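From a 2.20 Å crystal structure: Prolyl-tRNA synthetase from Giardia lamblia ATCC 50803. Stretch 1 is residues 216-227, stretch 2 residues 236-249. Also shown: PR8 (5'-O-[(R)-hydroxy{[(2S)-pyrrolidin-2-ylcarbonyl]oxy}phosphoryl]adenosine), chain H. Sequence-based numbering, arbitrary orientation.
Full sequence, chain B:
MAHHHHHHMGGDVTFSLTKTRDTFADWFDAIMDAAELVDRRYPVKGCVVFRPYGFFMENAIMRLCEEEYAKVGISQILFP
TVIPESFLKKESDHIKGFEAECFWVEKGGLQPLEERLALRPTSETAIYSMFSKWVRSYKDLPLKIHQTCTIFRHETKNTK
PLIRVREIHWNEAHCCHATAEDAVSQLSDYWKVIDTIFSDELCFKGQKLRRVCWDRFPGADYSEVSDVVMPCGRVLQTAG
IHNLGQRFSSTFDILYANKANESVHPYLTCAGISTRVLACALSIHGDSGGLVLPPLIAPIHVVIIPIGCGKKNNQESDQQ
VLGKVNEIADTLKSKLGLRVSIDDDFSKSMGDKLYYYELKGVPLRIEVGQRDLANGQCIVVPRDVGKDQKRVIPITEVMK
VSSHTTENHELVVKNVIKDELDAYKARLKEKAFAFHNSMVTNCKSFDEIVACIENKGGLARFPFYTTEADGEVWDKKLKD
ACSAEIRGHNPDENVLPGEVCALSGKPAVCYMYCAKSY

Stretch 1 (216-227) RFPGADYSEVSD
Stretch 2, residues 236-249: LQTAGIHNLGQRFS

Two antiparallel strands, 222-227 and one already under way at Leu-236 and running toward Leu-244, pair so that their axes approach to 4.7 Å, with N-to-C directions 162° apart and with Tyr-222 opposite Asn-243, Glu-224 opposite Ile-241 and Val-225 opposite Gly-240. A type II turn, Phe-217 to Ala-220, leads in. Phe-217 (chi1 t) lays CB over the His-242 ring, 3.6 Å from its centroid. In Gly-219, at phi/psi 107/-23, a CB would jam against the preceding carbonyl O, and it would also hit Phe-248 CE2. Its O accepts from Arg-247 NE at 3.1 Å. Ala-220 CB packs 3.6 Å from Leu-244 CD2. Asp-221 (m) sets OD2 3.2 Å from Gly-245 CA, leaving no space for a CB there, while Asp-221 N donates to Asn-243 O at 2.9 Å.

Tyr-222 (p) takes Asn-243 CB over its ring, and Asn-243 ND2 (chi1 t) donates to Tyr-222 OH at 3.0 Å. On the other face, Ser-223 OG (m) hydrogen-bonds His-242 ND1 (chi1 -45°, chi2 -82°) at 2.6 Å; at the ring's other nitrogen, His-242 NE2 donates to PR8 O10 at 2.8 Å. Glu-224 and Ile-241 exchange paired bonds, Glu-224 N to Ile-241 O and Ile-241 N to Glu-224 O, both 2.8 Å. Val-225 (m) faces bare Gly-240, where a CB would strike PR8 O2P; Val-225 CG1 reaches Gln-237 CD at 3.8 Å. Ser-226 O accepts from Thr-238 N at 2.9 Å. Finally, Asp-227 OD1 (m) approaches Gln-237 CB at 3.6 Å.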

# COMPACT_ATOMS: atom_id res chain seq x y z
N ARG B 216 8.13 4.33 -29.20
CA ARG B 216 7.55 3.25 -28.41
C ARG B 216 8.32 3.01 -27.11
O ARG B 216 9.51 3.30 -27.02
CB ARG B 216 7.62 1.93 -29.18
CG ARG B 216 6.62 1.76 -30.28
CD ARG B 216 6.95 0.50 -31.06
NE ARG B 216 8.12 0.69 -31.91
CZ ARG B 216 8.87 -0.29 -32.42
NH1 ARG B 216 8.62 -1.56 -32.15
NH2 ARG B 216 9.91 0.02 -33.18
N PHE B 217 7.63 2.44 -26.12
CA PHE B 217 8.29 1.92 -24.92
C PHE B 217 9.41 0.96 -25.37
O PHE B 217 9.19 0.14 -26.26
CB PHE B 217 7.28 1.19 -24.03
CG PHE B 217 7.87 0.66 -22.74
CD1 PHE B 217 8.14 1.51 -21.68
CD2 PHE B 217 8.14 -0.70 -22.59
CE1 PHE B 217 8.68 1.02 -20.50
CE2 PHE B 217 8.68 -1.19 -21.40
CZ PHE B 217 8.95 -0.34 -20.36
N PRO B 218 10.61 1.10 -24.77
CA PRO B 218 11.75 0.29 -25.21
C PRO B 218 11.49 -1.20 -25.03
O PRO B 218 11.38 -1.68 -23.90
CB PRO B 218 12.88 0.76 -24.31
CG PRO B 218 12.49 2.16 -23.91
CD PRO B 218 11.01 2.10 -23.77
N GLY B 219 11.39 -1.92 -26.15
CA GLY B 219 11.06 -3.34 -26.14
C GLY B 219 9.65 -3.65 -26.61
O GLY B 219 9.39 -4.77 -27.05
N ALA B 220 8.75 -2.68 -26.52
CA ALA B 220 7.36 -2.87 -26.93
C ALA B 220 7.22 -3.09 -28.44
O ALA B 220 8.02 -2.58 -29.21
CB ALA B 220 6.50 -1.69 -26.50
N ASP B 221 6.19 -3.85 -28.82
CA ASP B 221 5.74 -3.92 -30.21
C ASP B 221 4.91 -2.69 -30.60
O ASP B 221 4.96 -2.24 -31.73
CB ASP B 221 4.88 -5.17 -30.44
CG ASP B 221 5.71 -6.42 -30.75
OD1 ASP B 221 6.96 -6.36 -30.80
OD2 ASP B 221 5.07 -7.48 -30.97
N TYR B 222 4.09 -2.20 -29.67
CA TYR B 222 3.47 -0.88 -29.82
C TYR B 222 3.04 -0.37 -28.45
O TYR B 222 2.94 -1.14 -27.49
CB TYR B 222 2.29 -0.87 -30.81
CG TYR B 222 1.11 -1.76 -30.42
CD1 TYR B 222 1.06 -3.09 -30.81
CD2 TYR B 222 0.04 -1.25 -29.70
CE1 TYR B 222 -0.00 -3.90 -30.47
CE2 TYR B 222 -1.05 -2.05 -29.36
CZ TYR B 222 -1.06 -3.38 -29.75
OH TYR B 222 -2.12 -4.19 -29.41
N SER B 223 2.81 0.94 -28.38
CA SER B 223 2.53 1.62 -27.12
C SER B 223 1.33 2.54 -27.27
O SER B 223 1.22 3.28 -28.25
CB SER B 223 3.76 2.42 -26.67
OG SER B 223 4.77 1.57 -26.16
N GLU B 224 0.42 2.44 -26.31
CA GLU B 224 -0.74 3.30 -26.23
C GLU B 224 -0.65 4.14 -24.96
O GLU B 224 -0.17 3.67 -23.93
CB GLU B 224 -2.01 2.45 -26.21
CG GLU B 224 -2.17 1.59 -27.44
CD GLU B 224 -3.44 0.77 -27.43
OE1 GLU B 224 -4.15 0.77 -26.40
OE2 GLU B 224 -3.72 0.11 -28.45
N VAL B 225 -1.12 5.38 -25.05
CA VAL B 225 -0.92 6.36 -24.00
C VAL B 225 -2.13 7.27 -23.81
O VAL B 225 -2.97 7.42 -24.70
CB VAL B 225 0.30 7.27 -24.31
CG1 VAL B 225 1.56 6.43 -24.41
CG2 VAL B 225 0.07 8.09 -25.61
N SER B 226 -2.19 7.87 -22.62
CA SER B 226 -3.11 8.96 -22.33
C SER B 226 -2.27 10.21 -22.13
O SER B 226 -1.56 10.35 -21.13
CB SER B 226 -3.94 8.66 -21.09
OG SER B 226 -4.86 9.72 -20.84
N ASP B 227 -2.32 11.11 -23.12
CA ASP B 227 -1.64 12.40 -23.05
C ASP B 227 -2.62 13.46 -22.54
O ASP B 227 -3.56 13.82 -23.23
CB ASP B 227 -1.14 12.81 -24.44
CG ASP B 227 0.18 12.18 -24.79
OD1 ASP B 227 0.87 11.65 -23.89
OD2 ASP B 227 0.55 12.24 -25.98
N LEU B 236 0.97 15.89 -20.66
CA LEU B 236 1.68 15.03 -19.74
C LEU B 236 1.25 13.59 -20.01
O LEU B 236 0.06 13.28 -19.93
CB LEU B 236 1.31 15.43 -18.31
CG LEU B 236 2.05 14.73 -17.17
CD1 LEU B 236 3.54 15.05 -17.23
CD2 LEU B 236 1.45 15.14 -15.83
N GLN B 237 2.20 12.70 -20.33
CA GLN B 237 1.88 11.29 -20.51
C GLN B 237 1.59 10.70 -19.14
O GLN B 237 2.48 10.60 -18.30
CB GLN B 237 3.00 10.50 -21.19
CG GLN B 237 2.65 9.04 -21.42
CD GLN B 237 3.80 8.21 -21.95
OE1 GLN B 237 4.49 8.61 -22.88
NE2 GLN B 237 3.99 7.03 -21.37
N THR B 238 0.35 10.28 -18.95
CA THR B 238 -0.19 9.95 -17.63
C THR B 238 -0.63 8.49 -17.53
O THR B 238 -0.91 7.99 -16.44
CB THR B 238 -1.35 10.92 -17.33
OG1 THR B 238 -0.84 12.26 -17.39
CG2 THR B 238 -1.97 10.68 -15.95
N ALA B 239 -0.69 7.80 -18.66
CA ALA B 239 -0.80 6.34 -18.67
C ALA B 239 0.05 5.81 -19.80
O ALA B 239 0.15 6.44 -20.85
CB ALA B 239 -2.24 5.91 -18.85
N GLY B 240 0.68 4.67 -19.56
CA GLY B 240 1.39 3.94 -20.61
C GLY B 240 0.92 2.51 -20.62
O GLY B 240 1.03 1.81 -19.61
N ILE B 241 0.39 2.08 -21.75
CA ILE B 241 -0.22 0.76 -21.89
C ILE B 241 0.38 0.08 -23.13
O ILE B 241 0.21 0.57 -24.25
CB ILE B 241 -1.77 0.91 -22.00
CG1 ILE B 241 -2.34 1.28 -20.62
CG2 ILE B 241 -2.43 -0.35 -22.52
CD1 ILE B 241 -3.81 1.68 -20.62
N HIS B 242 1.07 -1.03 -22.93
CA HIS B 242 1.95 -1.60 -23.96
C HIS B 242 1.69 -3.06 -24.30
O HIS B 242 1.45 -3.89 -23.43
CB HIS B 242 3.40 -1.44 -23.51
CG HIS B 242 3.71 -0.09 -22.96
ND1 HIS B 242 3.98 0.99 -23.77
CD2 HIS B 242 3.73 0.38 -21.69
CE1 HIS B 242 4.18 2.06 -23.02
NE2 HIS B 242 4.04 1.72 -21.76
N ASN B 243 1.77 -3.36 -25.60
CA ASN B 243 1.77 -4.73 -26.10
C ASN B 243 3.22 -5.05 -26.43
O ASN B 243 3.78 -4.49 -27.37
CB ASN B 243 0.87 -4.85 -27.33
CG ASN B 243 0.61 -6.30 -27.73
OD1 ASN B 243 1.45 -7.18 -27.53
ND2 ASN B 243 -0.56 -6.56 -28.31
N LEU B 244 3.82 -5.93 -25.64
CA LEU B 244 5.24 -6.25 -25.77
C LEU B 244 5.49 -7.40 -26.75
O LEU B 244 6.64 -7.75 -27.03
CB LEU B 244 5.82 -6.59 -24.40
CG LEU B 244 5.67 -5.49 -23.35
CD1 LEU B 244 6.35 -5.92 -22.06
CD2 LEU B 244 6.27 -4.17 -23.86
N GLY B 245 4.41 -7.98 -27.29
CA GLY B 245 4.50 -9.08 -28.22
C GLY B 245 5.13 -10.31 -27.58
O GLY B 245 4.85 -10.63 -26.42
N GLN B 246 5.99 -10.98 -28.34
CA GLN B 246 6.68 -12.17 -27.88
C GLN B 246 8.18 -11.93 -27.65
O GLN B 246 8.90 -12.85 -27.27
CB GLN B 246 6.48 -13.30 -28.89
CG GLN B 246 5.08 -13.86 -28.88
CD GLN B 246 4.78 -14.71 -30.11
OE1 GLN B 246 4.93 -14.25 -31.24
NE2 GLN B 246 4.33 -15.95 -29.88
N ARG B 247 8.63 -10.69 -27.85
CA ARG B 247 10.05 -10.34 -27.78
C ARG B 247 10.70 -10.69 -26.45
O ARG B 247 11.76 -11.34 -26.42
CB ARG B 247 10.26 -8.85 -28.07
CG ARG B 247 10.21 -8.49 -29.56
CD ARG B 247 9.91 -7.00 -29.80
NE ARG B 247 10.96 -6.11 -29.30
CZ ARG B 247 12.15 -5.92 -29.88
NH1 ARG B 247 13.02 -5.07 -29.33
NH2 ARG B 247 12.49 -6.56 -31.00
N PHE B 248 10.08 -10.26 -25.36
CA PHE B 248 10.58 -10.54 -24.01
C PHE B 248 10.49 -12.03 -23.66
O PHE B 248 11.34 -12.56 -22.94
CB PHE B 248 9.83 -9.71 -22.96
CG PHE B 248 10.33 -8.29 -22.82
CD1 PHE B 248 11.37 -8.00 -21.95
CD2 PHE B 248 9.74 -7.26 -23.52
CE1 PHE B 248 11.83 -6.70 -21.80
CE2 PHE B 248 10.19 -5.97 -23.37
CZ PHE B 248 11.22 -5.68 -22.50
N SER B 249 9.46 -12.71 -24.17
CA SER B 249 9.29 -14.14 -23.93
C SER B 249 10.42 -14.96 -24.53
O SER B 249 10.86 -15.96 -23.96
CB SER B 249 7.95 -14.63 -24.50
OG SER B 249 6.86 -13.94 -23.93
C PR8 H . 6.10 1.61 -18.51
N PR8 H . 6.67 -0.54 -17.58
O PR8 H . 7.05 2.02 -17.83
P PR8 H . 5.66 3.95 -19.22
N1 PR8 H . 8.04 10.97 -12.94
C2 PR8 H . 6.77 10.67 -12.70
N3 PR8 H . 6.09 9.79 -13.43
C4 PR8 H . 6.66 9.17 -14.46
C5 PR8 H . 7.99 9.46 -14.76
C6 PR8 H . 8.68 10.38 -13.97
N6 PR8 H . 9.96 10.67 -14.24
N7 PR8 H . 8.34 8.73 -15.81
C8 PR8 H . 7.28 8.00 -16.17
N9 PR8 H . 6.25 8.27 -15.35
CA PR8 H . 5.71 0.14 -18.46
CB PR8 H . 4.34 0.01 -17.81
CD PR8 H . 5.90 -1.33 -16.62
CG PR8 H . 4.65 -0.48 -16.39
C1' PR8 H . 4.89 7.64 -15.46
O10 PR8 H . 5.35 2.37 -19.34
O1P PR8 H . 6.97 4.34 -19.81
C2' PR8 H . 4.13 8.08 -16.73
O2' PR8 H . 2.74 8.30 -16.43
O2P PR8 H . 4.46 4.68 -20.00
C3' PR8 H . 4.21 6.86 -17.61
O3' PR8 H . 3.13 6.85 -18.55
C4' PR8 H . 3.98 5.82 -16.53
O4' PR8 H . 5.00 6.19 -15.57
C5' PR8 H . 4.20 4.44 -17.12
O5' PR8 H . 5.49 4.34 -17.67